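Local atomic coordinates of beta-lactamase (Klebsiella pneumoniae, PDB entry 6KBY), a protein that probably hydrolyses beta-lactam antibiotics as a class C beta-lactamase, opening the lactam ring to a substituted beta-amino acid, and binds adenosine monophosphate. Residues Y331-M344 with V358-K370. Numbering follows the deposited sequence.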
loop_
_atom_site.group_PDB
_atom_site.type_symbol
_atom_site.label_atom_id
_atom_site.label_comp_id
_atom_site.label_asym_id
_atom_site.label_seq_id
_atom_site.Cartn_x
_atom_site.Cartn_y
_atom_site.Cartn_z
ATOM N N TYR A 331 -0.867 7.363 -3.308
ATOM C CA TYR A 331 0.479 7.323 -2.750
ATOM C C TYR A 331 0.409 7.633 -1.265
ATOM O O TYR A 331 -0.366 8.501 -0.854
ATOM C CB TYR A 331 1.388 8.338 -3.455
ATOM C CG TYR A 331 2.834 8.350 -2.990
ATOM C CD1 TYR A 331 3.642 7.225 -3.136
ATOM C CD2 TYR A 331 3.404 9.496 -2.441
ATOM C CE1 TYR A 331 4.972 7.234 -2.737
ATOM C CE2 TYR A 331 4.726 9.507 -2.033
ATOM C CZ TYR A 331 5.508 8.379 -2.189
ATOM O OH TYR A 331 6.824 8.425 -1.783
ATOM N N ILE A 332 1.225 6.930 -0.479
ATOM C CA ILE A 332 1.431 7.222 0.934
ATOM C C ILE A 332 2.920 7.353 1.183
ATOM O O ILE A 332 3.706 6.522 0.711
ATOM C CB ILE A 332 0.897 6.088 1.835
ATOM C CG1 ILE A 332 -0.622 6.114 1.856
ATOM C CG2 ILE A 332 1.506 6.177 3.258
ATOM C CD1 ILE A 332 -1.255 5.058 2.722
ATOM N N ALA A 333 3.302 8.359 1.970
ATOM C CA ALA A 333 4.661 8.445 2.487
ATOM C C ALA A 333 4.624 8.981 3.909
ATOM O O ALA A 333 3.792 9.834 4.237
ATOM C CB ALA A 333 5.542 9.358 1.626
ATOM N N PHE A 334 5.533 8.495 4.752
ATOM C CA PHE A 334 5.634 9.023 6.102
ATOM C C PHE A 334 7.055 8.867 6.622
ATOM O O PHE A 334 7.788 7.961 6.214
ATOM C CB PHE A 334 4.578 8.432 7.053
ATOM C CG PHE A 334 4.636 6.927 7.221
ATOM C CD1 PHE A 334 4.045 6.076 6.298
ATOM C CD2 PHE A 334 5.246 6.366 8.332
ATOM C CE1 PHE A 334 4.078 4.701 6.476
ATOM C CE2 PHE A 334 5.284 4.994 8.516
ATOM C CZ PHE A 334 4.701 4.163 7.585
ATOM N N VAL A 335 7.426 9.770 7.518
ATOM C CA VAL A 335 8.742 9.792 8.142
ATOM C C VAL A 335 8.536 9.730 9.646
ATOM O O VAL A 335 8.209 10.736 10.279
ATOM C CB VAL A 335 9.527 11.056 7.745
ATOM C CG1 VAL A 335 10.885 11.070 8.425
ATOM C CG2 VAL A 335 9.675 11.163 6.232
ATOM N N PRO A 336 8.704 8.554 10.259
ATOM C CA PRO A 336 8.354 8.440 11.689
ATOM C C PRO A 336 9.118 9.398 12.591
ATOM O O PRO A 336 8.540 9.937 13.544
ATOM C CB PRO A 336 8.623 6.962 12.001
ATOM C CG PRO A 336 8.447 6.269 10.663
ATOM C CD PRO A 336 9.007 7.244 9.652
ATOM N N ALA A 337 10.388 9.675 12.285
ATOM C CA ALA A 337 11.177 10.572 13.127
ATOM C C ALA A 337 10.578 11.966 13.190
ATOM O O ALA A 337 10.780 12.686 14.177
ATOM C CB ALA A 337 12.597 10.677 12.583
ATOM N N LYS A 338 9.866 12.376 12.148
ATOM C CA LYS A 338 9.264 13.694 12.087
ATOM C C LYS A 338 7.767 13.662 12.352
ATOM O O LYS A 338 7.127 14.717 12.327
ATOM C CB LYS A 338 9.558 14.335 10.728
ATOM C CG LYS A 338 11.046 14.468 10.415
ATOM C CD LYS A 338 11.806 15.198 11.516
ATOM C CE LYS A 338 13.270 15.357 11.149
ATOM N NZ LYS A 338 14.069 15.912 12.280
ATOM N N LYS A 339 7.207 12.487 12.630
ATOM C CA LYS A 339 5.768 12.305 12.808
ATOM C C LYS A 339 4.989 13.042 11.726
ATOM O O LYS A 339 4.000 13.738 11.975
ATOM C CB LYS A 339 5.303 12.675 14.215
ATOM C CG LYS A 339 6.053 11.962 15.332
ATOM C CD LYS A 339 5.773 10.466 15.414
ATOM C CE LYS A 339 6.559 9.866 16.574
ATOM N NZ LYS A 339 6.193 8.455 16.870
ATOM N N MET A 340 5.458 12.901 10.498
ATOM C CA MET A 340 4.787 13.545 9.390
ATOM C C MET A 340 4.454 12.510 8.334
ATOM O O MET A 340 5.191 11.538 8.131
ATOM C CB MET A 340 5.585 14.695 8.816
ATOM C CG MET A 340 6.848 14.301 8.158
ATOM S SD MET A 340 7.705 15.759 7.552
ATOM C CE MET A 340 7.622 16.889 8.923
ATOM N N GLY A 341 3.320 12.704 7.688
ATOM C CA GLY A 341 2.871 11.748 6.699
ATOM C C GLY A 341 1.892 12.393 5.753
ATOM O O GLY A 341 1.286 13.432 6.053
ATOM N N ILE A 342 1.745 11.761 4.593
ATOM C CA ILE A 342 0.852 12.258 3.562
ATOM C C ILE A 342 0.179 11.087 2.860
ATOM O O ILE A 342 0.793 10.038 2.624
ATOM C CB ILE A 342 1.585 13.179 2.565
ATOM C CG1 ILE A 342 0.604 13.790 1.563
ATOM C CG2 ILE A 342 2.715 12.449 1.853
ATOM C CD1 ILE A 342 1.226 14.873 0.715
ATOM N N VAL A 343 -1.098 11.285 2.539
ATOM C CA VAL A 343 -1.885 10.401 1.692
ATOM C C VAL A 343 -2.376 11.242 0.519
ATOM O O VAL A 343 -2.971 12.304 0.730
ATOM C CB VAL A 343 -3.096 9.846 2.464
ATOM C CG1 VAL A 343 -3.907 8.904 1.588
ATOM C CG2 VAL A 343 -2.664 9.172 3.757
ATOM N N MET A 344 -2.142 10.778 -0.709
ATOM C CA MET A 344 -2.638 11.460 -1.899
ATOM C C MET A 344 -3.478 10.474 -2.690
ATOM O O MET A 344 -2.947 9.474 -3.182
ATOM C CB MET A 344 -1.479 11.951 -2.764
ATOM C CG MET A 344 -0.625 13.018 -2.113
ATOM S SD MET A 344 0.978 13.230 -2.915
ATOM C CE MET A 344 0.497 13.604 -4.602
ATOM N N VAL A 358 5.358 15.590 -5.794
ATOM C CA VAL A 358 4.445 16.434 -5.031
ATOM C C VAL A 358 4.536 16.121 -3.541
ATOM O O VAL A 358 4.625 17.026 -2.703
ATOM C CB VAL A 358 3.012 16.298 -5.576
ATOM C CG1 VAL A 358 2.015 16.923 -4.622
ATOM C CG2 VAL A 358 2.909 16.946 -6.951
ATOM N N ALA A 359 4.543 14.831 -3.192
ATOM C CA ALA A 359 4.646 14.453 -1.786
ATOM C C ALA A 359 5.952 14.949 -1.173
ATOM O O ALA A 359 5.975 15.425 -0.031
ATOM C CB ALA A 359 4.541 12.936 -1.650
ATOM N N TYR A 360 7.056 14.813 -1.908
ATOM C CA TYR A 360 8.346 15.281 -1.416
ATOM C C TYR A 360 8.318 16.783 -1.157
ATOM O O TYR A 360 8.795 17.253 -0.116
ATOM C CB TYR A 360 9.427 14.912 -2.435
ATOM C CG TYR A 360 10.801 15.417 -2.074
ATOM C CD1 TYR A 360 11.619 14.713 -1.201
ATOM C CD2 TYR A 360 11.284 16.599 -2.606
ATOM C CE1 TYR A 360 12.888 15.185 -0.869
ATOM C CE2 TYR A 360 12.537 17.076 -2.282
ATOM C CZ TYR A 360 13.332 16.369 -1.418
ATOM O OH TYR A 360 14.582 16.857 -1.103
ATOM N N LYS A 361 7.750 17.552 -2.089
ATOM C CA LYS A 361 7.671 18.995 -1.895
ATOM C C LYS A 361 6.810 19.342 -0.690
ATOM O O LYS A 361 7.151 20.244 0.086
ATOM C CB LYS A 361 7.136 19.659 -3.157
ATOM C CG LYS A 361 8.111 19.628 -4.318
ATOM C CD LYS A 361 7.435 20.151 -5.569
ATOM C CE LYS A 361 8.380 20.226 -6.749
ATOM N NZ LYS A 361 7.647 20.582 -7.997
ATOM N N ILE A 362 5.684 18.656 -0.517
ATOM C CA ILE A 362 4.810 18.955 0.613
ATOM C C ILE A 362 5.501 18.633 1.933
ATOM O O ILE A 362 5.569 19.478 2.835
ATOM C CB ILE A 362 3.459 18.235 0.472
ATOM C CG1 ILE A 362 2.682 18.814 -0.706
ATOM C CG2 ILE A 362 2.652 18.377 1.759
ATOM C CD1 ILE A 362 1.457 18.012 -1.084
ATOM N N LEU A 363 6.021 17.414 2.076
ATOM C CA LEU A 363 6.638 17.073 3.353
ATOM C C LEU A 363 7.859 17.946 3.635
ATOM O O LEU A 363 8.097 18.341 4.782
ATOM C CB LEU A 363 6.969 15.583 3.423
ATOM C CG LEU A 363 5.777 14.610 3.451
ATOM C CD1 LEU A 363 6.241 13.207 3.810
ATOM C CD2 LEU A 363 4.669 15.064 4.395
ATOM N N SER A 364 8.628 18.289 2.603
ATOM C CA SER A 364 9.799 19.130 2.825
ATOM C C SER A 364 9.426 20.522 3.320
ATOM O O SER A 364 10.256 21.184 3.957
ATOM C CB SER A 364 10.646 19.205 1.552
ATOM O OG SER A 364 11.129 17.920 1.190
ATOM N N SER A 365 8.199 20.980 3.062
ATOM C CA SER A 365 7.754 22.301 3.489
ATOM C C SER A 365 7.371 22.365 4.964
ATOM O O SER A 365 7.144 23.471 5.473
ATOM C CB SER A 365 6.549 22.739 2.647
ATOM O OG SER A 365 5.346 22.129 3.101
ATOM N N LEU A 366 7.312 21.233 5.665
ATOM C CA LEU A 366 6.634 21.176 6.958
ATOM C C LEU A 366 7.490 21.578 8.158
ATOM O O LEU A 366 6.954 21.685 9.267
ATOM C CB LEU A 366 6.022 19.797 7.185
ATOM C CG LEU A 366 4.943 19.406 6.179
ATOM C CD1 LEU A 366 4.370 18.050 6.558
ATOM C CD2 LEU A 366 3.846 20.456 6.114
ATOM N N GLU A 367 8.790 21.794 7.986
ATOM C CA GLU A 367 9.587 22.404 9.043
ATOM C C GLU A 367 10.755 23.142 8.410
ATOM O O GLU A 367 11.082 22.940 7.238
ATOM C CB GLU A 367 10.080 21.387 10.085
ATOM C CG GLU A 367 11.199 20.492 9.583
ATOM C CD GLU A 367 11.747 19.549 10.645
ATOM O OE1 GLU A 367 12.759 18.863 10.361
ATOM O OE2 GLU A 367 11.186 19.485 11.762
ATOM N N GLY A 368 11.377 24.007 9.202
ATOM C CA GLY A 368 12.519 24.755 8.726
ATOM C C GLY A 368 13.742 23.875 8.547
ATOM O O GLY A 368 13.810 22.729 9.000
ATOM N N ASN A 369 14.739 24.439 7.875
ATOM C CA ASN A 369 15.984 23.733 7.608
ATOM C C ASN A 369 16.968 23.942 8.752
ATOM O O ASN A 369 17.117 25.054 9.266
ATOM C CB ASN A 369 16.599 24.232 6.301
ATOM C CG ASN A 369 15.670 24.050 5.118
ATOM O OD1 ASN A 369 14.821 23.157 5.115
ATOM N ND2 ASN A 369 15.821 24.897 4.107
ATOM N N LYS A 370 17.633 22.861 9.149
ATOM C CA LYS A 370 18.651 22.925 10.190
ATOM C C LYS A 370 19.728 21.888 9.911
ATOM O O LYS A 370 20.570 21.616 10.763
ATOM C CB LYS A 370 18.034 22.676 11.566
ATOM C CG LYS A 370 17.394 21.304 11.707
ATOM C CD LYS A 370 16.797 21.097 13.089
ATOM C CE LYS A 370 16.159 19.720 13.211
ATOM N NZ LYS A 370 15.055 19.542 12.221
ATOM O OXT LYS A 370 19.758 21.293 8.829
HETATM O O HOH W 1 13.024 18.193 13.447
#
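L363 lies between the side chains of M340 and I342. Its CD2 sits 4.1 Å from I342 CB and also packs on the backbone of G341. Its CD1 turns to the neighbouring strand and meets A333. One turn earlier, A359 CB touches I342 CG2. The same methyl meets the rim of the Y331 ring, close to the ring plane, with CE2 of Y331 3.5 Å from A359 CB. The Y331 hydroxyl is hydrogen-bonded to N320 and W318 of strand 317-325. I342 reaches the helix with its longer branch: CG1 stands anti to the backbone N (chi1 -175°) and CD1 lies 3.6 Å from I362 CD1, the I362 side chain standing roughly perpendicular to it. At the far end the M344 chain bends at its last torsion (chi3 57°), which brings CE against V358 CG1 at 3.6 Å while SD rests against A359 CB.

The strands form a beta hairpin, with a G1 bulge at K339 and M340, opposite V335. The C-terminal helix 352-364 packs on one face of the antiparallel sheet of the class C fold; its part 358-364 runs at 146° to strand 340-344. Helix 11-30 flanks it, with L22 on I362 and I15 on L366. Helix 234-244 packs against I332, F334 and V343.

Toward the hairpin turn, M340 and L366 lie alongside, pointing opposite ways, M340 CE reaching L366 CB at 3.7 Å. Beyond them the contact becomes polar. E367 OE1 forms a salt bridge with K370 NZ at 3.0 Å and a long one with K338 NZ at 3.8 Å. The two lysines meet tip to tip, and their like charges are probably offset by E367. A water accepts from both ammonium groups and donates to E367 OE2.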